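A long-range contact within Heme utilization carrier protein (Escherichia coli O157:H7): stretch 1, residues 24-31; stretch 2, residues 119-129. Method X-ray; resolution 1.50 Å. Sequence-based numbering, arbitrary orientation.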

# COMPACT_ATOMS: atom_id res chain seq x y z
N THR A 24 -17.04 -11.48 -12.87
CA THR A 24 -17.21 -10.13 -13.39
C THR A 24 -16.29 -9.20 -12.60
O THR A 24 -15.44 -9.65 -11.82
CB THR A 24 -18.69 -9.71 -13.33
OG1 THR A 24 -18.89 -8.52 -14.10
CG2 THR A 24 -19.15 -9.49 -11.89
N THR A 25 -16.44 -7.89 -12.80
CA THR A 25 -15.59 -6.90 -12.15
C THR A 25 -16.20 -6.42 -10.84
O THR A 25 -17.42 -6.43 -10.66
CB THR A 25 -15.34 -5.70 -13.07
OG1 THR A 25 -16.54 -4.92 -13.18
CG2 THR A 25 -14.92 -6.18 -14.45
N LEU A 26 -15.32 -5.97 -9.94
CA LEU A 26 -15.79 -5.37 -8.69
C LEU A 26 -16.69 -4.16 -8.96
O LEU A 26 -17.67 -3.94 -8.23
CB LEU A 26 -14.61 -4.97 -7.81
CG LEU A 26 -14.92 -4.30 -6.48
CD1 LEU A 26 -15.66 -5.27 -5.56
CD2 LEU A 26 -13.62 -3.83 -5.82
N LEU A 27 -16.37 -3.36 -9.98
CA LEU A 27 -17.23 -2.22 -10.28
C LEU A 27 -18.65 -2.66 -10.63
O LEU A 27 -19.63 -2.06 -10.16
CB LEU A 27 -16.65 -1.39 -11.43
CG LEU A 27 -17.50 -0.18 -11.84
CD1 LEU A 27 -17.76 0.75 -10.65
CD2 LEU A 27 -16.82 0.58 -12.97
N GLU A 28 -18.80 -3.70 -11.45
CA GLU A 28 -20.14 -4.15 -11.80
C GLU A 28 -20.90 -4.65 -10.57
O GLU A 28 -22.10 -4.41 -10.45
CB GLU A 28 -20.09 -5.22 -12.88
CG GLU A 28 -21.43 -5.44 -13.57
CD GLU A 28 -21.87 -4.22 -14.37
OE1 GLU A 28 -23.09 -3.94 -14.41
OE2 GLU A 28 -21.00 -3.54 -14.95
N VAL A 29 -20.21 -5.32 -9.65
CA VAL A 29 -20.85 -5.72 -8.39
C VAL A 29 -21.29 -4.49 -7.61
O VAL A 29 -22.42 -4.41 -7.13
CB VAL A 29 -19.89 -6.59 -7.56
CG1 VAL A 29 -20.47 -6.83 -6.15
CG2 VAL A 29 -19.61 -7.90 -8.27
N VAL A 30 -20.40 -3.50 -7.49
CA VAL A 30 -20.72 -2.32 -6.69
C VAL A 30 -21.92 -1.58 -7.28
O VAL A 30 -22.76 -1.06 -6.53
CB VAL A 30 -19.48 -1.42 -6.57
CG1 VAL A 30 -19.89 -0.03 -6.12
CG2 VAL A 30 -18.50 -2.04 -5.58
N ARG A 31 -22.02 -1.51 -8.61
CA ARG A 31 -23.14 -0.84 -9.24
C ARG A 31 -24.47 -1.48 -8.87
O ARG A 31 -25.49 -0.79 -8.79
CB ARG A 31 -22.99 -0.87 -10.76
CG ARG A 31 -21.91 0.02 -11.31
CD ARG A 31 -22.02 0.05 -12.82
NE ARG A 31 -20.93 0.78 -13.44
CZ ARG A 31 -20.90 2.10 -13.59
NH1 ARG A 31 -19.86 2.68 -14.17
NH2 ARG A 31 -21.92 2.85 -13.15
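Stretch 2, residues 119-129: ILFFNKEGSAM

Stretch 2 packs on a helix in stretch 1 and on the cap residue before it with a strand, a tight turn and the segment that returns from it. Residues 119-122 lie in a strand that begins earlier in the chain, the chain reverses through a type I beta turn from N123 to G126, and S127 and A128 lead back alongside, with N123 N hydrogen-bonded to S127 O at 2.9 Å and M129 N to F121 O at 2.7 Å. The helix, residues 26-31, runs roughly against the strand: their N-to-C directions make an angle of 140° (signed crossing angle -140°), and the axes approach to 10.4 Å, a spacing filled by side chains. The backbones come much nearer at the turn, where the CA atoms of L27 and G126 are 5.0 Å apart and those of L26 and S127 5.4 Å.

T24 precedes the helix and makes no contact with stretch 2. T25 is the N-cap. With the side chain in the p rotamer (chi1 72°), its OG1 accepts a hydrogen bond from E28 N at 3.1 Å, satisfying one of the amides that the first helical turn leaves without a backbone partner; threonine suits the position because its hydroxyl lies so close to the main chain. The methyl of the same side chain packs on the turn, CG2 lying 3.6 Å from E125 O, while CB is 3.8 Å from G126 O.

L26 points into the apolar layer between helix and hairpin. Its CG lies 3.9 Å from F122 CE2, near the plane of the ring, and its CD2 reaches L120 CD2 at 4.0 Å and A128 CB at 3.9 Å, so this branched side chain touches both the strand and the returning segment.

L27 supplies the polar link across the interface: its N donates to G126 O at 3.0 Å, with an N-H...O angle of 148°. This amide too belongs to the first turn, and stretch 2 provides its acceptor. G126 has a positive phi of 81°, a conformation that favours glycine because a CB would be jammed against the preceding carbonyl oxygen; an ideal CB would also stand only 3.0 Å from T25 CB. The side chain of L27 covers one face of the F122 ring. CB is 3.8 Å from F122 CE2, and CD1 sits 3.9 Å from the ring centroid, 10° off the normal, in a CH-pi contact. The flat ring thus accepts a leucine on its face and other aliphatic groups at its edge.

E28 and V29 do not touch stretch 2; E28 is exposed, as suits a charged side chain, whereas V29 is buried, but away from stretch 2. V30, one turn on from L26, returns to the interface. Its CG2 lies 4.0 Å from F122 CZ, at the ring edge, and 4.1 Å from L120 CD2, so a compact branched residue fits beside both. R31 ends the stretch exposed and out of reach of the strand.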

# COMPACT_ATOMS: atom_id res chain seq x y z
N ILE A 119 -15.20 4.36 0.50
CA ILE A 119 -14.98 4.98 -0.80
C ILE A 119 -14.01 4.10 -1.57
O ILE A 119 -12.92 3.81 -1.07
CB ILE A 119 -14.44 6.40 -0.66
CG1 ILE A 119 -15.41 7.23 0.16
CG2 ILE A 119 -14.16 7.04 -2.03
CD1 ILE A 119 -14.84 8.54 0.62
N LEU A 120 -14.40 3.66 -2.76
CA LEU A 120 -13.58 2.81 -3.61
C LEU A 120 -13.17 3.61 -4.83
O LEU A 120 -14.02 4.23 -5.49
CB LEU A 120 -14.32 1.55 -4.04
CG LEU A 120 -14.14 0.31 -3.17
CD1 LEU A 120 -14.44 0.64 -1.72
CD2 LEU A 120 -15.05 -0.80 -3.67
N PHE A 121 -11.88 3.57 -5.15
CA PHE A 121 -11.35 4.18 -6.36
C PHE A 121 -11.04 3.06 -7.34
O PHE A 121 -10.31 2.13 -6.99
CB PHE A 121 -10.08 4.99 -6.06
CG PHE A 121 -10.28 6.12 -5.08
CD1 PHE A 121 -10.32 5.88 -3.71
CD2 PHE A 121 -10.42 7.43 -5.52
CE1 PHE A 121 -10.50 6.91 -2.80
CE2 PHE A 121 -10.60 8.46 -4.64
CZ PHE A 121 -10.64 8.21 -3.27
N PHE A 122 -11.59 3.15 -8.54
CA PHE A 122 -11.47 2.09 -9.54
C PHE A 122 -10.54 2.47 -10.68
O PHE A 122 -10.54 3.62 -11.14
CB PHE A 122 -12.84 1.75 -10.15
CG PHE A 122 -13.79 1.14 -9.19
CD1 PHE A 122 -14.63 1.94 -8.43
CD2 PHE A 122 -13.84 -0.22 -9.04
CE1 PHE A 122 -15.52 1.38 -7.53
CE2 PHE A 122 -14.73 -0.80 -8.15
CZ PHE A 122 -15.57 0.01 -7.39
N ASN A 123 -9.81 1.48 -11.19
CA ASN A 123 -9.04 1.65 -12.41
C ASN A 123 -9.90 1.29 -13.62
O ASN A 123 -11.08 0.95 -13.50
CB ASN A 123 -7.75 0.83 -12.36
CG ASN A 123 -7.99 -0.67 -12.23
OD1 ASN A 123 -8.98 -1.21 -12.72
ND2 ASN A 123 -7.07 -1.36 -11.56
N LYS A 124 -9.32 1.38 -14.81
CA LYS A 124 -10.09 1.15 -16.03
C LYS A 124 -10.50 -0.31 -16.22
O LYS A 124 -11.36 -0.57 -17.06
CB LYS A 124 -9.30 1.63 -17.24
CG LYS A 124 -8.11 0.76 -17.59
CD LYS A 124 -7.17 1.50 -18.55
CE LYS A 124 -6.26 0.54 -19.30
NZ LYS A 124 -5.36 -0.21 -18.39
N GLU A 125 -9.89 -1.25 -15.50
CA GLU A 125 -10.33 -2.64 -15.55
C GLU A 125 -11.49 -2.91 -14.60
O GLU A 125 -11.96 -4.05 -14.54
CB GLU A 125 -9.17 -3.58 -15.22
CG GLU A 125 -7.83 -3.20 -15.86
CD GLU A 125 -7.72 -3.62 -17.31
OE1 GLU A 125 -6.60 -3.55 -17.87
OE2 GLU A 125 -8.74 -4.04 -17.90
N GLY A 126 -11.94 -1.91 -13.85
CA GLY A 126 -13.03 -2.11 -12.92
C GLY A 126 -12.65 -2.73 -11.60
O GLY A 126 -13.54 -3.19 -10.87
N SER A 127 -11.37 -2.78 -11.26
CA SER A 127 -10.94 -3.24 -9.95
C SER A 127 -10.47 -2.05 -9.12
O SER A 127 -10.31 -0.93 -9.63
CB SER A 127 -9.83 -4.30 -10.07
OG SER A 127 -8.86 -3.95 -11.03
N ALA A 128 -10.26 -2.29 -7.83
CA ALA A 128 -9.97 -1.22 -6.90
C ALA A 128 -8.48 -0.88 -6.93
O ALA A 128 -7.63 -1.78 -6.91
CB ALA A 128 -10.41 -1.62 -5.48
N MET A 129 -8.17 0.41 -7.00
CA MET A 129 -6.80 0.85 -6.80
C MET A 129 -6.55 1.41 -5.40
O MET A 129 -5.40 1.46 -4.97
CB MET A 129 -6.39 1.90 -7.85
CG MET A 129 -7.50 2.77 -8.39
SD MET A 129 -6.90 3.98 -9.61
CE MET A 129 -5.95 4.90 -8.47